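Local structure of ftsY (Mycoplasma mycoides, 1ZU4) at residues M109-N114 and H229-V234; G117-L122 and L196-G201; I259-M264 and I282-I287. The protein is the receptor of the signal recognition particle, an SRP54-type protein whose NG region joins a helical bundle to a P-loop GTPase domain. All coordinates share one frame; numbering follows the deposited sequence.

Contact 1: residues M109-N114 and H229-V234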
ATOM      1  N   MET A 109       7.730   5.772   9.359  1.00 13.66           N
ATOM      2  CA  MET A 109       8.715   5.898   8.261  1.00 16.36           C
ATOM      3  C   MET A 109       8.188   5.418   6.928  1.00 16.33           C
ATOM      4  O   MET A 109       7.478   4.463   6.868  1.00 18.76           O
ATOM      5  CB  MET A 109       9.952   5.082   8.574  1.00 16.34           C
ATOM      6  CG  MET A 109      10.546   5.368   9.917  1.00 20.48           C
ATOM      7  SD  MET A 109      12.024   4.394  10.050  1.00 30.84           S
ATOM      8  CE  MET A 109      12.916   5.420  11.242  1.00 27.42           C
ATOM      9  N   LEU A 110       8.562   6.056   5.844  1.00 16.29           N
ATOM     10  CA  LEU A 110       8.225   5.533   4.550  1.00 16.74           C
ATOM     11  C   LEU A 110       9.512   4.989   3.936  1.00 16.46           C
ATOM     12  O   LEU A 110      10.573   5.607   4.061  1.00 16.22           O
ATOM     13  CB  LEU A 110       7.613   6.586   3.668  1.00 16.73           C
ATOM     14  CG  LEU A 110       6.155   7.061   3.855  1.00 19.99           C
ATOM     15  CD1 LEU A 110       5.288   6.321   2.951  1.00 23.04           C
ATOM     16  CD2 LEU A 110       5.608   7.043   5.278  1.00 20.11           C
ATOM     17  N   VAL A 111       9.427   3.779   3.392  1.00 16.63           N
ATOM     18  CA  VAL A 111      10.619   3.090   2.850  1.00 18.59           C
ATOM     19  C   VAL A 111      10.308   2.489   1.493  1.00 19.65           C
ATOM     20  O   VAL A 111       9.152   2.439   1.083  1.00 20.04           O
ATOM     21  CB  VAL A 111      11.142   1.963   3.778  1.00 17.65           C
ATOM     22  CG1 VAL A 111      11.560   2.513   5.137  1.00 17.88           C
ATOM     23  CG2 VAL A 111      10.114   0.792   3.899  1.00 16.59           C
ATOM     24  N   GLY A 112      11.348   2.007   0.828  1.00 22.77           N
ATOM     25  CA  GLY A 112      11.241   1.381  -0.479  1.00 24.24           C
ATOM     26  C   GLY A 112      12.386   1.836  -1.372  1.00 26.14           C
ATOM     27  O   GLY A 112      13.147   2.766  -1.027  1.00 23.88           O
ATOM     28  N   VAL A 113      12.511   1.179  -2.525  1.00 28.77           N
ATOM     29  CA  VAL A 113      13.485   1.599  -3.548  1.00 31.27           C
ATOM     30  C   VAL A 113      12.982   2.855  -4.207  1.00 32.98           C
ATOM     31  O   VAL A 113      11.781   3.018  -4.494  1.00 33.62           O
ATOM     32  CB  VAL A 113      13.740   0.558  -4.677  1.00 31.19           C
ATOM     33  CG1 VAL A 113      12.577   0.491  -5.617  1.00 31.56           C
ATOM     34  CG2 VAL A 113      14.972   0.952  -5.489  1.00 31.29           C
ATOM     35  N   ASN A 114      13.928   3.730  -4.473  1.00 35.16           N
ATOM     36  CA  ASN A 114      13.652   5.000  -5.104  1.00 37.22           C
ATOM     37  C   ASN A 114      12.872   4.867  -6.425  1.00 37.90           C
ATOM     38  O   ASN A 114      12.943   3.831  -7.132  1.00 39.08           O
ATOM     39  CB  ASN A 114      14.977   5.759  -5.235  1.00 37.59           C
ATOM     40  CG  ASN A 114      15.675   5.898  -3.871  1.00 40.08           C
ATOM     41  OD1 ASN A 114      16.905   5.840  -3.765  1.00 43.99           O
ATOM     42  ND2 ASN A 114      14.879   6.075  -2.818  1.00 42.37           N
ATOM     43  N   HIS A 229       6.257   3.604  14.877  1.00 15.56           N
ATOM     44  CA  HIS A 229       4.938   2.973  15.010  1.00 15.45           C
ATOM     45  C   HIS A 229       4.457   2.268  13.737  1.00 15.04           C
ATOM     46  O   HIS A 229       3.739   1.255  13.812  1.00 13.69           O
ATOM     47  CB  HIS A 229       3.938   4.041  15.457  1.00 13.94           C
ATOM     48  CG  HIS A 229       4.356   4.767  16.710  1.00 14.30           C
ATOM     49  ND1 HIS A 229       4.553   4.129  17.912  1.00 18.69           N
ATOM     50  CD2 HIS A 229       4.650   6.068  16.934  1.00 11.95           C
ATOM     51  CE1 HIS A 229       4.931   5.008  18.827  1.00 12.59           C
ATOM     52  NE2 HIS A 229       4.960   6.191  18.269  1.00 12.60           N
ATOM     53  N   GLU A 230       4.899   2.783  12.589  1.00 15.29           N
ATOM     54  CA  GLU A 230       4.771   2.097  11.310  1.00 16.13           C
ATOM     55  C   GLU A 230       6.028   2.335  10.480  1.00 16.26           C
ATOM     56  O   GLU A 230       6.658   3.393  10.572  1.00 13.96           O
ATOM     57  CB  GLU A 230       3.537   2.641  10.524  1.00 18.95           C
ATOM     58  CG  GLU A 230       2.153   2.425  11.271  1.00 18.23           C
ATOM     59  CD  GLU A 230       1.669   0.999  11.232  1.00 19.15           C
ATOM     60  OE1 GLU A 230       2.177   0.167  10.428  1.00 17.30           O
ATOM     61  OE2 GLU A 230       0.727   0.707  12.012  1.00 19.95           O
ATOM     62  N   VAL A 231       6.337   1.353   9.638  1.00 14.43           N
ATOM     63  CA  VAL A 231       7.393   1.416   8.639  1.00 13.55           C
ATOM     64  C   VAL A 231       6.687   0.984   7.354  1.00 14.32           C
ATOM     65  O   VAL A 231       6.351  -0.196   7.168  1.00 13.77           O
ATOM     66  CB  VAL A 231       8.606   0.448   9.016  1.00 14.30           C
ATOM     67  CG1 VAL A 231       9.718   0.506   7.962  1.00 12.86           C
ATOM     68  CG2 VAL A 231       9.192   0.804  10.379  1.00 12.47           C
ATOM     69  N   LEU A 232       6.426   1.954   6.479  1.00 13.76           N
ATOM     70  CA  LEU A 232       5.508   1.716   5.404  1.00 14.47           C
ATOM     71  C   LEU A 232       6.238   1.640   4.061  1.00 14.40           C
ATOM     72  O   LEU A 232       6.912   2.574   3.634  1.00 14.12           O
ATOM     73  CB  LEU A 232       4.365   2.753   5.406  1.00 14.58           C
ATOM     74  CG  LEU A 232       3.467   2.784   6.669  1.00 15.58           C
ATOM     75  CD1 LEU A 232       2.606   4.036   6.691  1.00 16.30           C
ATOM     76  CD2 LEU A 232       2.570   1.541   6.807  1.00 16.79           C
ATOM     77  N   LEU A 233       6.114   0.479   3.427  1.00 14.53           N
ATOM     78  CA  LEU A 233       6.680   0.232   2.099  1.00 14.54           C
ATOM     79  C   LEU A 233       5.745   0.606   0.929  1.00 13.98           C
ATOM     80  O   LEU A 233       4.582   0.231   0.907  1.00 16.05           O
ATOM     81  CB  LEU A 233       7.070  -1.260   2.034  1.00 14.96           C
ATOM     82  CG  LEU A 233       7.752  -1.798   0.763  1.00 16.13           C
ATOM     83  CD1 LEU A 233       9.026  -1.057   0.582  1.00 17.24           C
ATOM     84  CD2 LEU A 233       7.992  -3.345   0.851  1.00 19.95           C
ATOM     85  N   VAL A 234       6.246   1.315  -0.077  1.00 15.12           N
ATOM     86  CA  VAL A 234       5.414   1.758  -1.188  1.00 14.06           C
ATOM     87  C   VAL A 234       5.572   0.753  -2.317  1.00 14.80           C
ATOM     88  O   VAL A 234       6.674   0.408  -2.738  1.00 14.69           O
ATOM     89  CB  VAL A 234       5.747   3.204  -1.674  1.00 15.42           C
ATOM     90  CG1 VAL A 234       4.930   3.571  -2.911  1.00 14.05           C
ATOM     91  CG2 VAL A 234       5.443   4.229  -0.588  1.00 18.00           C
TER
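Met109, Leu110 and Val111 run parallel to Val231, Leu232 and Leu233, the short strand axes 4.6 Å apart at 28°, and backbone bonds alternate across the gap. Leu232 is gripped twice: its N gives the straightest bond, to Met109 O (2.7 Å, N-H...O 173°), and its O receives Val111 N at 2.8 Å. Val234 N reaches Val111 O only weakly. On one face of the sheet, Val111 CG1 meets Val231 CG1 at 3.9 Å, the two side chains crossing at a slant. With CG anti to its backbone N (chi1 -177°), Leu233 carries CD1 across toward strand 106-111, to Val111 CG2 and up against Gly112 CA, a tight 3.5 Å. These strands are central neighbours in the parallel part of the sheet of a P-loop NTPase domain, and Gly112, where strand 106-111 gives way to loop, matches the first glycine of a Walker A motif; its backbone angles leave no room for a side chain beside the preceding carbonyl. On the other face, Leu110 CD1 touches Val234 CG2 at 4.1 Å and approaches Leu232 CB. Glu230 turns its carboxylate away, OE1 bonded to Ser257 OG and salt-bridged to Lys285, while Met109 packs against Met216 and Ile220 of helix 206-221.

Contact 2: residues G117-L122 and L196-G201. With SO4 (sulfate ion), chain B.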
ATOM      1  N   GLY A 117       7.560   6.048  -5.576  1.00 32.34           N
ATOM      2  CA  GLY A 117       6.552   7.035  -5.149  1.00 30.18           C
ATOM      3  C   GLY A 117       6.474   7.349  -3.655  1.00 28.88           C
ATOM      4  O   GLY A 117       5.401   7.719  -3.140  1.00 28.55           O
ATOM      5  N   LYS A 118       7.603   7.241  -2.961  1.00 26.74           N
ATOM      6  CA  LYS A 118       7.638   7.549  -1.526  1.00 26.68           C
ATOM      7  C   LYS A 118       7.282   8.990  -1.201  1.00 25.74           C
ATOM      8  O   LYS A 118       6.435   9.218  -0.353  1.00 25.54           O
ATOM      9  CB  LYS A 118       8.992   7.202  -0.906  1.00 26.43           C
ATOM     10  CG  LYS A 118       9.410   5.777  -1.189  1.00 28.06           C
ATOM     11  CD  LYS A 118      10.713   5.395  -0.498  1.00 29.55           C
ATOM     12  CE  LYS A 118      11.893   6.149  -1.022  1.00 31.30           C
ATOM     13  NZ  LYS A 118      13.107   5.497  -0.503  1.00 31.71           N
ATOM     14  N   THR A 119       7.907   9.958  -1.880  1.00 24.54           N
ATOM     15  CA  THR A 119       7.775  11.348  -1.451  1.00 23.72           C
ATOM     16  C   THR A 119       6.376  11.847  -1.767  1.00 22.57           C
ATOM     17  O   THR A 119       5.817  12.547  -0.968  1.00 22.74           O
ATOM     18  CB  THR A 119       8.868  12.336  -2.009  1.00 24.42           C
ATOM     19  OG1 THR A 119       8.624  12.621  -3.404  1.00 28.49           O
ATOM     20  CG2 THR A 119      10.267  11.764  -1.841  1.00 22.47           C
ATOM     21  N   THR A 120       5.804  11.445  -2.901  1.00 20.96           N
ATOM     22  CA  THR A 120       4.393  11.694  -3.197  1.00 20.98           C
ATOM     23  C   THR A 120       3.479  11.100  -2.111  1.00 19.84           C
ATOM     24  O   THR A 120       2.620  11.781  -1.580  1.00 19.56           O
ATOM     25  CB  THR A 120       4.027  11.125  -4.612  1.00 21.42           C
ATOM     26  OG1 THR A 120       4.624  11.958  -5.607  1.00 25.06           O
ATOM     27  CG2 THR A 120       2.525  11.068  -4.854  1.00 22.05           C
ATOM     28  N   SER A 121       3.703   9.827  -1.770  1.00 18.29           N
ATOM     29  CA  SER A 121       2.848   9.130  -0.822  1.00 17.61           C
ATOM     30  C   SER A 121       2.979   9.751   0.551  1.00 16.75           C
ATOM     31  O   SER A 121       2.017   9.864   1.283  1.00 14.81           O
ATOM     32  CB  SER A 121       3.226   7.635  -0.727  1.00 17.27           C
ATOM     33  OG  SER A 121       2.913   6.950  -1.889  1.00 19.16           O
ATOM     34  N   LEU A 122       4.183  10.167   0.902  1.00 17.02           N
ATOM     35  CA  LEU A 122       4.378  10.736   2.217  1.00 17.08           C
ATOM     36  C   LEU A 122       3.640  12.081   2.331  1.00 17.41           C
ATOM     37  O   LEU A 122       3.025  12.383   3.355  1.00 17.33           O
ATOM     38  CB  LEU A 122       5.872  10.897   2.469  1.00 19.35           C
ATOM     39  CG  LEU A 122       6.250  11.460   3.814  1.00 18.76           C
ATOM     40  CD1 LEU A 122       7.517  10.833   4.356  1.00 19.56           C
ATOM     41  CD2 LEU A 122       6.411  12.933   3.588  1.00 19.61           C
ATOM     42  N   LEU A 196       6.361  12.205   9.995  1.00 12.66           N
ATOM     43  CA  LEU A 196       6.569  11.309   8.862  1.00 12.60           C
ATOM     44  C   LEU A 196       7.991  11.441   8.411  1.00 13.86           C
ATOM     45  O   LEU A 196       8.466  12.556   8.206  1.00 15.14           O
ATOM     46  CB  LEU A 196       5.614  11.680   7.710  1.00 12.86           C
ATOM     47  CG  LEU A 196       4.129  11.360   7.999  1.00 12.22           C
ATOM     48  CD1 LEU A 196       3.207  12.111   7.033  1.00 15.39           C
ATOM     49  CD2 LEU A 196       3.899   9.911   7.802  1.00 16.47           C
ATOM     50  N   ILE A 197       8.679  10.294   8.258  1.00 13.89           N
ATOM     51  CA  ILE A 197      10.085  10.285   7.860  1.00 14.07           C
ATOM     52  C   ILE A 197      10.310   9.661   6.494  1.00 15.19           C
ATOM     53  O   ILE A 197      10.065   8.471   6.275  1.00 16.57           O
ATOM     54  CB  ILE A 197      10.946   9.528   8.874  1.00 13.39           C
ATOM     55  CG1 ILE A 197      10.703  10.124  10.257  1.00 11.82           C
ATOM     56  CG2 ILE A 197      12.450   9.501   8.419  1.00 13.29           C
ATOM     57  CD1 ILE A 197      11.255   9.365  11.354  1.00 10.40           C
ATOM     58  N   ASP A 198      10.839  10.470   5.597  1.00 14.60           N
ATOM     59  CA  ASP A 198      11.218  10.030   4.302  1.00 16.45           C
ATOM     60  C   ASP A 198      12.595   9.404   4.398  1.00 16.92           C
ATOM     61  O   ASP A 198      13.455   9.889   5.117  1.00 16.55           O
ATOM     62  CB  ASP A 198      11.270  11.234   3.362  1.00 15.96           C
ATOM     63  CG  ASP A 198      11.336  10.839   1.900  1.00 19.57           C
ATOM     64  OD1 ASP A 198      11.470  11.786   1.081  1.00 21.27           O
ATOM     65  OD2 ASP A 198      11.230   9.610   1.580  1.00 19.71           O
ATOM     66  N   THR A 199      12.805   8.334   3.647  1.00 19.13           N
ATOM     67  CA  THR A 199      14.100   7.646   3.623  1.00 21.87           C
ATOM     68  C   THR A 199      14.524   7.359   2.197  1.00 24.11           C
ATOM     69  O   THR A 199      13.688   7.244   1.271  1.00 24.25           O
ATOM     70  CB  THR A 199      14.043   6.283   4.448  1.00 22.34           C
ATOM     71  OG1 THR A 199      13.116   5.366   3.833  1.00 21.64           O
ATOM     72  CG2 THR A 199      13.591   6.526   5.855  1.00 19.81           C
ATOM     73  N   ALA A 200      15.825   7.227   1.990  1.00 26.48           N
ATOM     74  CA  ALA A 200      16.296   6.821   0.669  1.00 28.24           C
ATOM     75  C   ALA A 200      16.330   5.301   0.653  1.00 29.69           C
ATOM     76  O   ALA A 200      16.400   4.676   1.710  1.00 30.21           O
ATOM     77  CB  ALA A 200      17.699   7.402   0.395  1.00 28.97           C
ATOM     78  N   GLY A 201      16.295   4.703  -0.529  1.00 30.58           N
ATOM     79  CA  GLY A 201      16.444   3.262  -0.620  1.00 32.62           C
ATOM     80  C   GLY A 201      17.042   2.741  -1.902  1.00 33.84           C
ATOM     81  O   GLY A 201      16.538   3.015  -2.991  1.00 33.68           O
TER
HETATM   82  S   SO4 B1130      10.640   8.298  -4.549  1.00 42.50           S
HETATM   83  O1  SO4 B1130      10.309   9.163  -3.397  1.00 37.90           O
HETATM   84  O2  SO4 B1130      12.105   8.279  -4.611  1.00 38.19           O
HETATM   85  O3  SO4 B1130      10.229   6.885  -4.380  1.00 39.99           O
HETATM   86  O4  SO4 B1130       9.983   8.850  -5.737  1.00 36.89           O
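Lys118 NZ is gripped by two carbonyls: Thr199 O, 2.6 Å away with the donor tilted 34° from the carbonyl plane, and Gly112 O. The lysine chain, bent at chi3 (-66°), runs past a sulfate ion to get there. Asp198 OD2 lies 5.0 Å from NZ, too far for a salt bridge. Sulfate O3 is held by Gly117 N and Lys118 N, while O1 accepts from Thr119 N at 3.0 Å; Gly115 N is a further donor to the ion. Such a nest of amides at a helix start is consistent with a P-loop (Walker A) site, the sulfate probably coming from the crystallisation liquor. Gly117 O takes two bonds from Ser121, one from the backbone N at 3.0 Å and one from OG at 2.9 Å, which come from opposite faces of the carbonyl plane and tie the first helical turn to its N-cap. Thr119 crosses Asp198 obliquely, its CG2 rather than its OG1 nearest OD1, a short contact that leaves the threonine's rotation doubtful. Deeper in, Leu122 CD1 lies over the backbone at Asp198 N (3.6 Å) and meets Leu196 CB, and the two leucine side chains lie alongside and run opposite ways. The opening turn, 118-122, runs nearly antiparallel to 196-198, with Leu110 of strand 106-111 and Leu152 of helix 146-156 also packing on Leu122.

Contact 3: residues I259-M264 and I282-I287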
ATOM      1  N   ILE A 259       2.022  -1.776   4.006  1.00 12.06           N
ATOM      2  CA  ILE A 259       2.205  -1.403   2.593  1.00 13.39           C
ATOM      3  C   ILE A 259       1.248  -0.248   2.196  1.00 13.61           C
ATOM      4  O   ILE A 259       0.084  -0.200   2.607  1.00 12.19           O
ATOM      5  CB  ILE A 259       1.934  -2.622   1.642  1.00 14.20           C
ATOM      6  CG1 ILE A 259       2.844  -3.853   1.927  1.00 17.04           C
ATOM      7  CG2 ILE A 259       2.031  -2.261   0.144  1.00 13.60           C
ATOM      8  CD1 ILE A 259       4.286  -3.588   1.925  1.00 18.66           C
ATOM      9  N   ILE A 260       1.752   0.631   1.343  1.00 14.50           N
ATOM     10  CA  ILE A 260       0.993   1.647   0.656  1.00 13.88           C
ATOM     11  C   ILE A 260       1.037   1.253  -0.824  1.00 15.16           C
ATOM     12  O   ILE A 260       2.079   1.298  -1.414  1.00 17.13           O
ATOM     13  CB  ILE A 260       1.637   3.045   0.806  1.00 14.33           C
ATOM     14  CG1 ILE A 260       1.769   3.447   2.317  1.00 13.63           C
ATOM     15  CG2 ILE A 260       0.835   4.088   0.069  1.00 13.10           C
ATOM     16  CD1 ILE A 260       2.353   4.864   2.470  1.00 12.98           C
ATOM     17  N   LEU A 261      -0.105   0.878  -1.383  1.00 14.33           N
ATOM     18  CA  LEU A 261      -0.270   0.429  -2.765  1.00 14.60           C
ATOM     19  C   LEU A 261      -0.723   1.640  -3.584  1.00 14.42           C
ATOM     20  O   LEU A 261      -1.813   2.101  -3.409  1.00 13.38           O
ATOM     21  CB  LEU A 261      -1.373  -0.654  -2.814  1.00 14.35           C
ATOM     22  CG  LEU A 261      -1.588  -1.284  -4.205  1.00 15.97           C
ATOM     23  CD1 LEU A 261      -0.310  -1.937  -4.757  1.00 14.17           C
ATOM     24  CD2 LEU A 261      -2.759  -2.265  -4.204  1.00 15.80           C
ATOM     25  N   THR A 262       0.132   2.143  -4.463  1.00 16.08           N
ATOM     26  CA  THR A 262      -0.144   3.346  -5.227  1.00 17.43           C
ATOM     27  C   THR A 262      -0.514   3.004  -6.630  1.00 18.15           C
ATOM     28  O   THR A 262      -0.280   1.860  -7.094  1.00 19.24           O
ATOM     29  CB  THR A 262       1.095   4.258  -5.300  1.00 16.85           C
ATOM     30  OG1 THR A 262       2.170   3.542  -5.926  1.00 19.49           O
ATOM     31  CG2 THR A 262       1.515   4.701  -3.904  1.00 18.44           C
ATOM     32  N   LYS A 263      -1.112   3.994  -7.308  1.00 19.91           N
ATOM     33  CA  LYS A 263      -1.400   3.910  -8.744  1.00 21.42           C
ATOM     34  C   LYS A 263      -2.349   2.829  -9.122  1.00 21.78           C
ATOM     35  O   LYS A 263      -2.340   2.378 -10.264  1.00 22.68           O
ATOM     36  CB  LYS A 263      -0.107   3.826  -9.578  1.00 20.22           C
ATOM     37  CG  LYS A 263       0.618   5.169  -9.580  1.00 24.78           C
ATOM     38  CD  LYS A 263       1.946   5.146 -10.309  1.00 27.79           C
ATOM     39  CE  LYS A 263       2.831   6.257  -9.776  1.00 32.39           C
ATOM     40  NZ  LYS A 263       2.122   7.616  -9.842  1.00 34.93           N
ATOM     41  N   MET A 264      -3.211   2.433  -8.190  1.00 22.96           N
ATOM     42  CA  MET A 264      -4.201   1.419  -8.511  1.00 23.46           C
ATOM     43  C   MET A 264      -5.010   1.805  -9.739  1.00 24.00           C
ATOM     44  O   MET A 264      -5.278   0.969 -10.586  1.00 23.55           O
ATOM     45  CB  MET A 264      -5.127   1.154  -7.326  1.00 24.04           C
ATOM     46  CG  MET A 264      -5.814  -0.228  -7.402  1.00 23.60           C
ATOM     47  SD  MET A 264      -4.743  -1.677  -7.712  1.00 22.21           S
ATOM     48  CE  MET A 264      -5.865  -2.728  -8.650  1.00 20.42           C
ATOM     49  N   ILE A 282       2.215  -9.124   4.357  1.00 15.55           N
ATOM     50  CA  ILE A 282       2.235  -7.864   5.092  1.00 15.93           C
ATOM     51  C   ILE A 282       0.958  -7.123   4.677  1.00 15.57           C
ATOM     52  O   ILE A 282       0.639  -7.119   3.504  1.00 14.91           O
ATOM     53  CB  ILE A 282       3.480  -6.973   4.741  1.00 16.11           C
ATOM     54  CG1 ILE A 282       4.797  -7.606   5.194  1.00 14.33           C
ATOM     55  CG2 ILE A 282       3.361  -5.600   5.384  1.00 14.06           C
ATOM     56  CD1 ILE A 282       6.025  -7.109   4.426  1.00 16.09           C
ATOM     57  N   PRO A 283       0.237  -6.499   5.634  1.00 17.06           N
ATOM     58  CA  PRO A 283      -1.007  -5.844   5.234  1.00 16.26           C
ATOM     59  C   PRO A 283      -0.799  -4.616   4.394  1.00 15.85           C
ATOM     60  O   PRO A 283       0.092  -3.771   4.668  1.00 15.29           O
ATOM     61  CB  PRO A 283      -1.628  -5.421   6.557  1.00 17.89           C
ATOM     62  CG  PRO A 283      -0.829  -6.080   7.631  1.00 18.49           C
ATOM     63  CD  PRO A 283       0.510  -6.326   7.078  1.00 16.33           C
ATOM     64  N   ILE A 284      -1.684  -4.468   3.417  1.00 13.66           N
ATOM     65  CA  ILE A 284      -1.800  -3.224   2.714  1.00 13.29           C
ATOM     66  C   ILE A 284      -2.603  -2.328   3.679  1.00 13.50           C
ATOM     67  O   ILE A 284      -3.635  -2.765   4.191  1.00 13.15           O
ATOM     68  CB  ILE A 284      -2.553  -3.417   1.367  1.00 12.00           C
ATOM     69  CG1 ILE A 284      -1.782  -4.364   0.446  1.00 11.93           C
ATOM     70  CG2 ILE A 284      -2.788  -2.059   0.673  1.00 13.11           C
ATOM     71  CD1 ILE A 284      -2.594  -4.836  -0.725  1.00 13.23           C
ATOM     72  N   LYS A 285      -2.139  -1.087   3.906  1.00 12.99           N
ATOM     73  CA  LYS A 285      -2.789  -0.199   4.875  1.00 14.10           C
ATOM     74  C   LYS A 285      -3.353   1.090   4.294  1.00 14.65           C
ATOM     75  O   LYS A 285      -4.277   1.677   4.869  1.00 15.27           O
ATOM     76  CB  LYS A 285      -1.863   0.115   6.056  1.00 13.55           C
ATOM     77  CG  LYS A 285      -1.503  -1.175   6.883  1.00 13.63           C
ATOM     78  CD  LYS A 285      -0.809  -0.846   8.140  1.00 12.70           C
ATOM     79  CE  LYS A 285      -0.511  -2.130   8.930  1.00 10.73           C
ATOM     80  NZ  LYS A 285       0.030  -1.776  10.277  1.00  6.38           N
ATOM     81  N   MET A 286      -2.796   1.540   3.183  1.00 14.53           N
ATOM     82  CA  MET A 286      -3.296   2.736   2.516  1.00 15.95           C
ATOM     83  C   MET A 286      -3.223   2.388   1.053  1.00 15.81           C
ATOM     84  O   MET A 286      -2.344   1.644   0.635  1.00 15.52           O
ATOM     85  CB  MET A 286      -2.394   3.975   2.734  1.00 15.37           C
ATOM     86  CG  MET A 286      -2.281   4.502   4.175  1.00 21.92           C
ATOM     87  SD  MET A 286      -3.765   5.319   4.811  1.00 31.72           S
ATOM     88  CE  MET A 286      -3.328   7.013   4.561  1.00 29.94           C
ATOM     89  N   ILE A 287      -4.155   2.915   0.287  1.00 15.76           N
ATOM     90  CA  ILE A 287      -4.168   2.720  -1.154  1.00 16.64           C
ATOM     91  C   ILE A 287      -4.334   4.068  -1.882  1.00 18.00           C
ATOM     92  O   ILE A 287      -5.235   4.838  -1.566  1.00 19.45           O
ATOM     93  CB  ILE A 287      -5.283   1.740  -1.592  1.00 16.13           C
ATOM     94  CG1 ILE A 287      -5.227   1.484  -3.105  1.00 15.46           C
ATOM     95  CG2 ILE A 287      -6.696   2.179  -1.082  1.00 18.36           C
ATOM     96  CD1 ILE A 287      -6.268   0.458  -3.574  1.00 17.76           C
TER
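Ile259 shows the contact from root to tip. Its CB lies 3.7 Å from Pro283 O and close to Ile284 CA; CG1, anti to its own carbonyl carbon (chi1 -58°), meets Ile282 CG2 at 3.9 Å, and CD1 stays beside that same methyl, the two isoleucines crossing at about a right angle. Next to this side chain the backbone changes step. Ile259 pairs with Ile284 but Ile260 with Met286, so Lys285 is the extra residue of a beta bulge. Ile259 O faces both amides there: Lys285 N donates an almost straight bond of 2.7 Å (178°), and Met286 N a weak one at 3.4 Å. Beyond the bulge regular parallel pairing returns, with Leu261 N bound to Met286 O at 3.1 Å. The strands belong to one beta-alpha-beta unit, joined through helix 272-280, whose Ile276 packs on Leu261 and Ile284. On the face carrying Ile259, Leu261 CB rests 4.0 Å from Ile284 CG2, and Ile287 CD1 reaches Met264 CG at 3.9 Å. The other face holds Ile260 CG2 beside Met286 CB, these two side chains pointing the same way, with Met125 of helix 118-131 against both. Lys285 extends away from the strand pair, and its NZ binds Arg97 O. Backbone bonds, then, carry the polar contact between the strands, and apolar side chains pack on both faces and seat helices; the charge at the bulge is carried off beyond the pair.

All three contacts draw on one sheet. Contacts 1 and 2, with centres about 7 Å apart, meet at the sulfate-binding loop: Leu110 O lies 2.6 Å from Thr199 OG1, a probable hydrogen bond, and Lys118 CD packs 3.5 Å from Val111 C. The chain makes contact 2 between the two strands of contact 1. Contact 3, its centre about 11 Å from that of contact 1, continues the sheet through a probable bond from Ile260 N to Leu233 O (2.9 Å), with Leu233 CB on Ile259 CD1 beside it. Between contacts 2 and 3, about 14 Å centre to centre, Ser121 OG packs 3.3 Å from Thr262 CG2, setting the helix that follows the loop against strand 258-262.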